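Local atomic coordinates of succinate-semialdehyde dehydrogenase (Synechococcus sp., PDB entry 4ITA), a protein that probably catalyses the NADP-dependent oxidation of succinic semialdehyde to succinate. Residues F237-P241 against A275-F280; K268-L272 against L381-I385; F387-A393 against L408-A412. One frame throughout, in Å; residues are numbered along the deposited sequence.

Interaction 1: residues F237-P241 against A275-F280; sequences FVVFP and AIAAEF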
loop_
_atom_site.group_PDB
_atom_site.type_symbol
_atom_site.label_atom_id
_atom_site.label_comp_id
_atom_site.label_asym_id
_atom_site.label_seq_id
_atom_site.Cartn_x
_atom_site.Cartn_y
_atom_site.Cartn_z
ATOM N N PHE A 237 14.290 19.205 -14.688
ATOM C CA PHE A 237 15.359 18.816 -15.592
ATOM C C PHE A 237 16.462 19.828 -15.298
ATOM O O PHE A 237 16.396 20.988 -15.728
ATOM C CB PHE A 237 14.858 18.911 -17.039
ATOM C CG PHE A 237 15.767 18.273 -18.069
ATOM C CD1 PHE A 237 16.792 19.000 -18.659
ATOM C CD2 PHE A 237 15.556 16.967 -18.488
ATOM C CE1 PHE A 237 17.598 18.422 -19.629
ATOM C CE2 PHE A 237 16.367 16.380 -19.448
ATOM C CZ PHE A 237 17.391 17.115 -20.022
ATOM N N VAL A 238 17.436 19.403 -14.502
ATOM C CA VAL A 238 18.447 20.294 -13.954
ATOM C C VAL A 238 19.720 20.179 -14.768
ATOM O O VAL A 238 20.210 19.077 -14.999
ATOM C CB VAL A 238 18.742 19.943 -12.481
ATOM C CG1 VAL A 238 19.686 20.968 -11.890
ATOM C CG2 VAL A 238 17.450 19.891 -11.654
ATOM N N VAL A 239 20.246 21.316 -15.221
ATOM C CA VAL A 239 21.440 21.312 -16.056
ATOM C C VAL A 239 22.544 22.145 -15.427
ATOM O O VAL A 239 22.387 23.349 -15.235
ATOM C CB VAL A 239 21.140 21.821 -17.480
ATOM C CG1 VAL A 239 22.380 21.696 -18.362
ATOM C CG2 VAL A 239 19.982 21.041 -18.089
ATOM N N PHE A 240 23.657 21.496 -15.108
ATOM C CA PHE A 240 24.755 22.155 -14.402
ATOM C C PHE A 240 25.989 22.360 -15.299
ATOM O O PHE A 240 26.040 21.831 -16.412
ATOM C CB PHE A 240 25.039 21.422 -13.076
ATOM C CG PHE A 240 24.443 22.116 -11.886
ATOM C CD1 PHE A 240 23.143 22.604 -11.944
ATOM C CD2 PHE A 240 25.174 22.308 -10.725
ATOM C CE1 PHE A 240 22.585 23.260 -10.869
ATOM C CE2 PHE A 240 24.615 22.969 -9.642
ATOM C CZ PHE A 240 23.322 23.449 -9.713
ATOM N N PRO A 241 26.970 23.160 -14.836
ATOM C CA PRO A 241 28.018 23.606 -15.768
ATOM C C PRO A 241 28.894 22.519 -16.401
ATOM O O PRO A 241 29.435 22.752 -17.485
ATOM C CB PRO A 241 28.864 24.551 -14.908
ATOM C CG PRO A 241 27.911 25.065 -13.876
ATOM C CD PRO A 241 27.045 23.885 -13.552
ATOM N N ALA A 275 25.706 29.725 -15.134
ATOM C CA ALA A 275 26.912 29.699 -15.958
ATOM C C ALA A 275 26.645 29.167 -17.368
ATOM O O ALA A 275 27.373 29.494 -18.311
ATOM C CB ALA A 275 28.004 28.884 -15.282
ATOM N N ILE A 276 25.612 28.338 -17.513
ATOM C CA ILE A 276 25.300 27.752 -18.815
ATOM C C ILE A 276 23.910 28.102 -19.321
ATOM O O ILE A 276 23.511 27.662 -20.400
ATOM C CB ILE A 276 25.523 26.201 -18.824
ATOM C CG1 ILE A 276 24.751 25.496 -17.692
ATOM C CG2 ILE A 276 27.009 25.889 -18.704
ATOM C CD1 ILE A 276 23.254 25.309 -17.916
ATOM N N ALA A 277 23.176 28.889 -18.550
ATOM C CA ALA A 277 21.764 29.124 -18.845
ATOM C C ALA A 277 21.515 29.801 -20.189
ATOM O O ALA A 277 20.580 29.437 -20.907
ATOM C CB ALA A 277 21.121 29.920 -17.733
ATOM N N ALA A 278 22.331 30.794 -20.533
ATOM C CA ALA A 278 22.133 31.508 -21.793
ATOM C C ALA A 278 22.289 30.574 -22.987
ATOM O O ALA A 278 21.437 30.549 -23.877
ATOM C CB ALA A 278 23.092 32.689 -21.902
ATOM N N GLU A 279 23.368 29.796 -22.998
ATOM C CA GLU A 279 23.632 28.869 -24.093
ATOM C C GLU A 279 22.572 27.769 -24.166
ATOM O O GLU A 279 22.040 27.475 -25.238
ATOM C CB GLU A 279 25.023 28.243 -23.966
ATOM C CG GLU A 279 25.328 27.241 -25.066
ATOM C CD GLU A 279 26.704 26.615 -24.945
ATOM O OE1 GLU A 279 27.500 27.087 -24.108
ATOM O OE2 GLU A 279 26.978 25.647 -25.687
ATOM N N PHE A 280 22.264 27.162 -23.024
ATOM C CA PHE A 280 21.266 26.104 -23.009
ATOM C C PHE A 280 19.899 26.622 -23.470
ATOM O O PHE A 280 19.237 25.978 -24.288
ATOM C CB PHE A 280 21.158 25.451 -21.622
ATOM C CG PHE A 280 20.201 24.277 -21.583
ATOM C CD1 PHE A 280 20.664 22.976 -21.717
ATOM C CD2 PHE A 280 18.835 24.484 -21.434
ATOM C CE1 PHE A 280 19.775 21.904 -21.699
ATOM C CE2 PHE A 280 17.947 23.420 -21.413
ATOM C CZ PHE A 280 18.422 22.131 -21.549
#
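Val239 lays its CG2 methyl over one face of the Phe280 ring, 4.2 Å from the ring centroid and 28° off the normal, a CH-pi contact. The valine's other methyl turns to the preceding turn of the helix: Val239 CG1 lies 3.7 Å from Ile276 CD1, so the two branches of one residue are shared between two helix residues four positions apart. Phe280 reaches inward, and its CZ comes to 4.3 Å from Phe237 CE1, which brings in the first residue of the strand segment as well. Strand 235-239 and helix 274-289 belong to the catalytic alpha/beta domain of the aldehyde dehydrogenase fold. The helix directly follows strand 267-273, the parallel neighbour of 235-239, and crosses 237-239 at 112° with the axes of the short segments 10.2 Å apart. Helix 245-257, which links those two strands in a beta-alpha-beta crossover, packs on the same side, touching both Val239 and Phe280. Val238 and Phe240 point to the other face of the sheet, against helices 375-383 and 398-407. Ile276 is the broadest contributor from the helix. Its CG1 stands between the backbone N and the carbonyl carbon (chi1 54°), and this swings CD1 over the end of the strand, 3.4 Å from Val239 O. The CG2 branch instead rests against the loop beyond, 3.9 Å from Pro241 CA. With an alanine here both branches go, and Val239 CG1 and the backbone of Pro241 would probably face a gap between strand and helix. At the solvent-exposed end, Pro241 CG meets Ala275 CB at 4.1 Å.

Interaction 2: residues K268-L272 against L381-I385; sequences KRFIL and LANDI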
loop_
_atom_site.group_PDB
_atom_site.type_symbol
_atom_site.label_atom_id
_atom_site.label_comp_id
_atom_site.label_asym_id
_atom_site.label_seq_id
_atom_site.Cartn_x
_atom_site.Cartn_y
_atom_site.Cartn_z
ATOM N N LYS A 268 9.302 19.013 -17.221
ATOM C CA LYS A 268 8.375 20.144 -17.206
ATOM C C LYS A 268 9.000 21.466 -16.746
ATOM O O LYS A 268 8.616 22.535 -17.220
ATOM C CB LYS A 268 7.113 19.808 -16.396
ATOM C CG LYS A 268 6.391 18.557 -16.896
ATOM C CD LYS A 268 4.898 18.559 -16.564
ATOM C CE LYS A 268 4.184 17.347 -17.187
ATOM N NZ LYS A 268 4.238 16.108 -16.338
ATOM N N ARG A 269 9.959 21.385 -15.829
ATOM C CA ARG A 269 10.635 22.568 -15.299
ATOM C C ARG A 269 12.134 22.427 -15.510
ATOM O O ARG A 269 12.778 21.567 -14.908
ATOM C CB ARG A 269 10.304 22.752 -13.807
ATOM C CG ARG A 269 8.814 23.054 -13.541
ATOM C CD ARG A 269 8.474 23.136 -12.036
ATOM N NE ARG A 269 8.916 21.908 -11.394
ATOM C CZ ARG A 269 9.748 21.824 -10.362
ATOM N NH1 ARG A 269 10.169 22.914 -9.720
ATOM N NH2 ARG A 269 10.129 20.622 -9.947
ATOM N N PHE A 270 12.672 23.265 -16.391
ATOM C CA PHE A 270 14.091 23.276 -16.697
ATOM C C PHE A 270 14.782 24.230 -15.747
ATOM O O PHE A 270 14.429 25.410 -15.681
ATOM C CB PHE A 270 14.311 23.691 -18.154
ATOM C CG PHE A 270 13.871 22.645 -19.138
ATOM C CD1 PHE A 270 12.528 22.463 -19.427
ATOM C CD2 PHE A 270 14.800 21.819 -19.740
ATOM C CE1 PHE A 270 12.125 21.477 -20.317
ATOM C CE2 PHE A 270 14.407 20.835 -20.636
ATOM C CZ PHE A 270 13.063 20.664 -20.919
ATOM N N ILE A 271 15.731 23.693 -14.987
ATOM C CA ILE A 271 16.424 24.436 -13.943
ATOM C C ILE A 271 17.889 24.533 -14.336
ATOM O O ILE A 271 18.620 23.545 -14.329
ATOM C CB ILE A 271 16.215 23.762 -12.578
ATOM C CG1 ILE A 271 14.720 23.795 -12.223
ATOM C CG2 ILE A 271 17.048 24.457 -11.507
ATOM C CD1 ILE A 271 14.327 22.921 -11.044
ATOM N N LEU A 272 18.290 25.734 -14.745
ATOM C CA LEU A 272 19.569 25.931 -15.413
ATOM C C LEU A 272 20.547 26.698 -14.545
ATOM O O LEU A 272 20.233 27.792 -14.068
ATOM C CB LEU A 272 19.350 26.705 -16.718
ATOM C CG LEU A 272 18.230 26.185 -17.622
ATOM C CD1 LEU A 272 18.139 27.037 -18.884
ATOM C CD2 LEU A 272 18.453 24.731 -17.969
ATOM N N LEU A 381 14.666 24.421 -5.503
ATOM C CA LEU A 381 13.680 24.761 -6.513
ATOM C C LEU A 381 13.084 23.497 -7.118
ATOM O O LEU A 381 11.874 23.413 -7.347
ATOM C CB LEU A 381 14.305 25.642 -7.599
ATOM C CG LEU A 381 13.388 26.075 -8.742
ATOM C CD1 LEU A 381 12.172 26.799 -8.204
ATOM C CD2 LEU A 381 14.151 26.968 -9.694
ATOM N N ALA A 382 13.939 22.514 -7.370
ATOM C CA ALA A 382 13.482 21.241 -7.928
ATOM C C ALA A 382 12.410 20.592 -7.060
ATOM O O ALA A 382 11.451 20.003 -7.570
ATOM C CB ALA A 382 14.649 20.296 -8.119
ATOM N N ASN A 383 12.566 20.712 -5.747
ATOM C CA ASN A 383 11.651 20.073 -4.807
ATOM C C ASN A 383 10.451 20.932 -4.411
ATOM O O ASN A 383 9.562 20.459 -3.708
ATOM C CB ASN A 383 12.392 19.657 -3.532
ATOM C CG ASN A 383 13.377 18.535 -3.763
ATOM O OD1 ASN A 383 13.255 17.776 -4.723
ATOM N ND2 ASN A 383 14.351 18.409 -2.865
ATOM N N ASP A 384 10.425 22.185 -4.863
ATOM C CA ASP A 384 9.416 23.150 -4.422
ATOM C C ASP A 384 8.118 23.006 -5.217
ATOM O O ASP A 384 7.654 23.950 -5.869
ATOM C CB ASP A 384 9.974 24.578 -4.516
ATOM C CG ASP A 384 9.087 25.598 -3.827
ATOM O OD1 ASP A 384 8.381 25.222 -2.871
ATOM O OD2 ASP A 384 9.095 26.772 -4.253
ATOM N N ILE A 385 7.555 21.803 -5.160
ATOM C CA ILE A 385 6.319 21.456 -5.853
ATOM C C ILE A 385 5.566 20.440 -5.008
ATOM O O ILE A 385 6.153 19.809 -4.125
ATOM C CB ILE A 385 6.589 20.821 -7.234
ATOM C CG1 ILE A 385 7.728 19.800 -7.148
ATOM C CG2 ILE A 385 6.885 21.890 -8.280
ATOM C CD1 ILE A 385 7.840 18.894 -8.376
#
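Arg269 sends its side chain from strand 267-273 to the last turn of helix 375-383, meeting the backbone of Leu381 and Ala382 and the side chain of Ile385. From CB the chain runs extended through CG to CD, beside Pro236 and Met368, then bends at chi3 (-54°), which turns the guanidinium across the helix end. NE gives its hydrogen to Ser234 O and lies near the Ile385 CG2 methyl, which sits over the centre of one guanidinium face, 3.5 Å from Arg269 CZ. At the tip Arg269 NH1 donates to Leu381 O at 3.0 Å (158° at the hydrogen) and its NH2 to Ala382 O at 2.8 Å (161°), while Ile385 CD1 lies close by this NH2. Both oxygens lie near the guanidinium plane, so these two bonds and that of NE fix the rotation of the group. Leu381 O is gripped twice, since Asp384 N reaches it from the opposite face of its carbonyl. Two residues along the strand, on the same side of the sheet, Ile271 CD1 packs 3.6 Å from Ala382 CA and 4.0 Å from Leu381 CG. The positive group would probably interact favourably with the negative end of the helix dipole. Two carbonyls of the last helical turn, met by an arginine from the underlying strand, make this a C-terminal helix end docked on the sheet of an alpha/beta domain.

Interaction 3: residues F387-A393 against L408-A412; sequences FGLGASA and LDAGA. With EDO (1,2-ethanediol), chain Q.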
loop_
_atom_site.group_PDB
_atom_site.type_symbol
_atom_site.label_atom_id
_atom_site.label_comp_id
_atom_site.label_asym_id
_atom_site.label_seq_id
_atom_site.Cartn_x
_atom_site.Cartn_y
_atom_site.Cartn_z
ATOM N N PHE A 387 4.328 17.734 -6.212
ATOM C CA PHE A 387 4.547 16.440 -6.845
ATOM C C PHE A 387 5.930 15.897 -6.518
ATOM O O PHE A 387 6.761 16.580 -5.915
ATOM C CB PHE A 387 4.400 16.572 -8.365
ATOM C CG PHE A 387 3.184 17.353 -8.790
ATOM C CD1 PHE A 387 1.916 16.814 -8.660
ATOM C CD2 PHE A 387 3.315 18.630 -9.312
ATOM C CE1 PHE A 387 0.794 17.539 -9.049
ATOM C CE2 PHE A 387 2.200 19.358 -9.713
ATOM C CZ PHE A 387 0.942 18.810 -9.576
ATOM N N GLY A 388 6.179 14.665 -6.934
ATOM C CA GLY A 388 7.472 14.044 -6.711
ATOM C C GLY A 388 7.610 12.749 -7.478
ATOM O O GLY A 388 7.843 11.692 -6.887
ATOM N N LEU A 389 7.453 12.821 -8.794
ATOM C CA LEU A 389 7.469 11.622 -9.615
ATOM C C LEU A 389 8.883 11.307 -10.095
ATOM O O LEU A 389 9.552 10.442 -9.535
ATOM C CB LEU A 389 6.479 11.753 -10.771
ATOM C CG LEU A 389 6.263 10.475 -11.578
ATOM C CD1 LEU A 389 5.933 9.261 -10.687
ATOM C CD2 LEU A 389 5.168 10.709 -12.586
ATOM N N GLY A 390 9.349 12.013 -11.120
ATOM C CA GLY A 390 10.709 11.824 -11.602
ATOM C C GLY A 390 11.558 13.083 -11.503
ATOM O O GLY A 390 11.067 14.167 -11.182
ATOM N N ALA A 391 12.849 12.930 -11.764
ATOM C CA ALA A 391 13.769 14.059 -11.769
ATOM C C ALA A 391 14.968 13.689 -12.616
ATOM O O ALA A 391 15.453 12.555 -12.546
ATOM C CB ALA A 391 14.206 14.402 -10.348
ATOM N N SER A 392 15.441 14.642 -13.419
ATOM C CA SER A 392 16.629 14.436 -14.242
ATOM C C SER A 392 17.646 15.531 -13.945
ATOM O O SER A 392 17.279 16.705 -13.847
ATOM C CB SER A 392 16.224 14.469 -15.717
ATOM O OG SER A 392 17.337 14.349 -16.585
ATOM N N ALA A 393 18.916 15.154 -13.793
ATOM C CA ALA A 393 19.978 16.124 -13.522
ATOM C C ALA A 393 21.218 15.816 -14.346
ATOM O O ALA A 393 21.586 14.652 -14.524
ATOM C CB ALA A 393 20.312 16.171 -12.031
ATOM N N LEU A 408 17.085 14.968 -4.336
ATOM C CA LEU A 408 15.897 15.252 -5.137
ATOM C C LEU A 408 14.742 14.394 -4.627
ATOM O O LEU A 408 14.869 13.170 -4.511
ATOM C CB LEU A 408 16.160 15.009 -6.625
ATOM C CG LEU A 408 17.120 16.022 -7.253
ATOM C CD1 LEU A 408 17.616 15.563 -8.622
ATOM C CD2 LEU A 408 16.460 17.389 -7.342
ATOM N N ASP A 409 13.631 15.052 -4.301
ATOM C CA ASP A 409 12.479 14.397 -3.689
ATOM C C ASP A 409 11.565 13.822 -4.761
ATOM O O ASP A 409 10.549 14.424 -5.126
ATOM C CB ASP A 409 11.694 15.388 -2.816
ATOM C CG ASP A 409 12.370 15.680 -1.484
ATOM O OD1 ASP A 409 13.219 14.882 -1.044
ATOM O OD2 ASP A 409 12.020 16.711 -0.865
ATOM N N ALA A 410 11.933 12.652 -5.261
ATOM C CA ALA A 410 11.218 12.037 -6.365
ATOM C C ALA A 410 11.327 10.528 -6.250
ATOM O O ALA A 410 12.230 10.016 -5.585
ATOM C CB ALA A 410 11.803 12.506 -7.693
ATOM N N GLY A 411 10.422 9.818 -6.915
ATOM C CA GLY A 411 10.512 8.369 -6.977
ATOM C C GLY A 411 11.596 7.848 -7.910
ATOM O O GLY A 411 11.979 6.685 -7.834
ATOM N N ALA A 412 12.100 8.706 -8.794
ATOM C CA ALA A 412 13.155 8.298 -9.714
ATOM C C ALA A 412 14.077 9.465 -9.994
ATOM O O ALA A 412 13.611 10.581 -10.228
ATOM C CB ALA A 412 12.563 7.779 -11.004
HETATM C C1 EDO Q . 10.125 4.485 -8.443
HETATM O O1 EDO Q . 10.254 5.197 -9.665
HETATM C C2 EDO Q . 11.271 3.534 -8.160
HETATM O O2 EDO Q . 11.054 2.467 -7.238
HETATM O O HOH W 1 9.482 16.943 -5.317
#
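Leu389 O and Gly388 O converge on the Gly411 amide, the closest polar meeting of residues 387-393 and 408-412. Gly411 N donates to Gly388 O at 3.2 Å, from above the carbonyl plane, and more weakly to Leu389 O at 2.8 Å. Ala412 N adds a further weak bond to Leu389 O. Ala410 CA, 3.4 Å from Gly388 O, makes a CA-H...O contact, and Ala410 CB packs 3.6 Å from Leu389 O. Beside this backbone network Leu408 CD1 touches Ala391 CB at 4.0 Å and, more distantly, Ala393 CB; chi1 of -69°, with CG beside the backbone N, carries the leucine to these alanines. A water lies 2.8 Å from Phe387 O and 2.7 Å from Asp409 O, between the two chain segments. A 1,2-ethanediol, probably from the crystallisation liquor, has its O1 2.9 Å from Gly411 O.

Farther out, Thr430 OG1 also bonds Gly388 O, and Asp235 OD1 receives Gly390 N. From the second subunit Lys451 takes Leu408 O and Asn449 takes Ala410 O, while Ala412 pairs with a strand of that chain. Leu389, whose CB leaves the backbone away from 408-412, touches the bound NADPH with its side chain. Two carbonyls thus share the Gly411 amide through bent, partly weak bonds, and close backbone approach between small residues does most of the joining.

Overall arrangement
Interactions 1 and 2 lie 13 Å apart between centres and share two neighbouring strands: Phe237 N is 2.8 Å from Arg269 O, and Phe280 and Phe237 pack on Leu272 and Phe270. Strand 390-394 of interaction 3 flanks 235-239 on its other edge, where Val238 N is 2.8 Å from Ser392 O. Interactions 2 and 3 are the closest, 10 Å between centres; Asn383 OD1 sits 2.8 Å from Asp409 N, and Ala382 CB packs on Leu408 CD2. Toward the cofactor, the side chain of Leu389 in interaction 3 comes to about 4 Å from NADPH, and the Ile385 side chain of interaction 2 to about 12 Å.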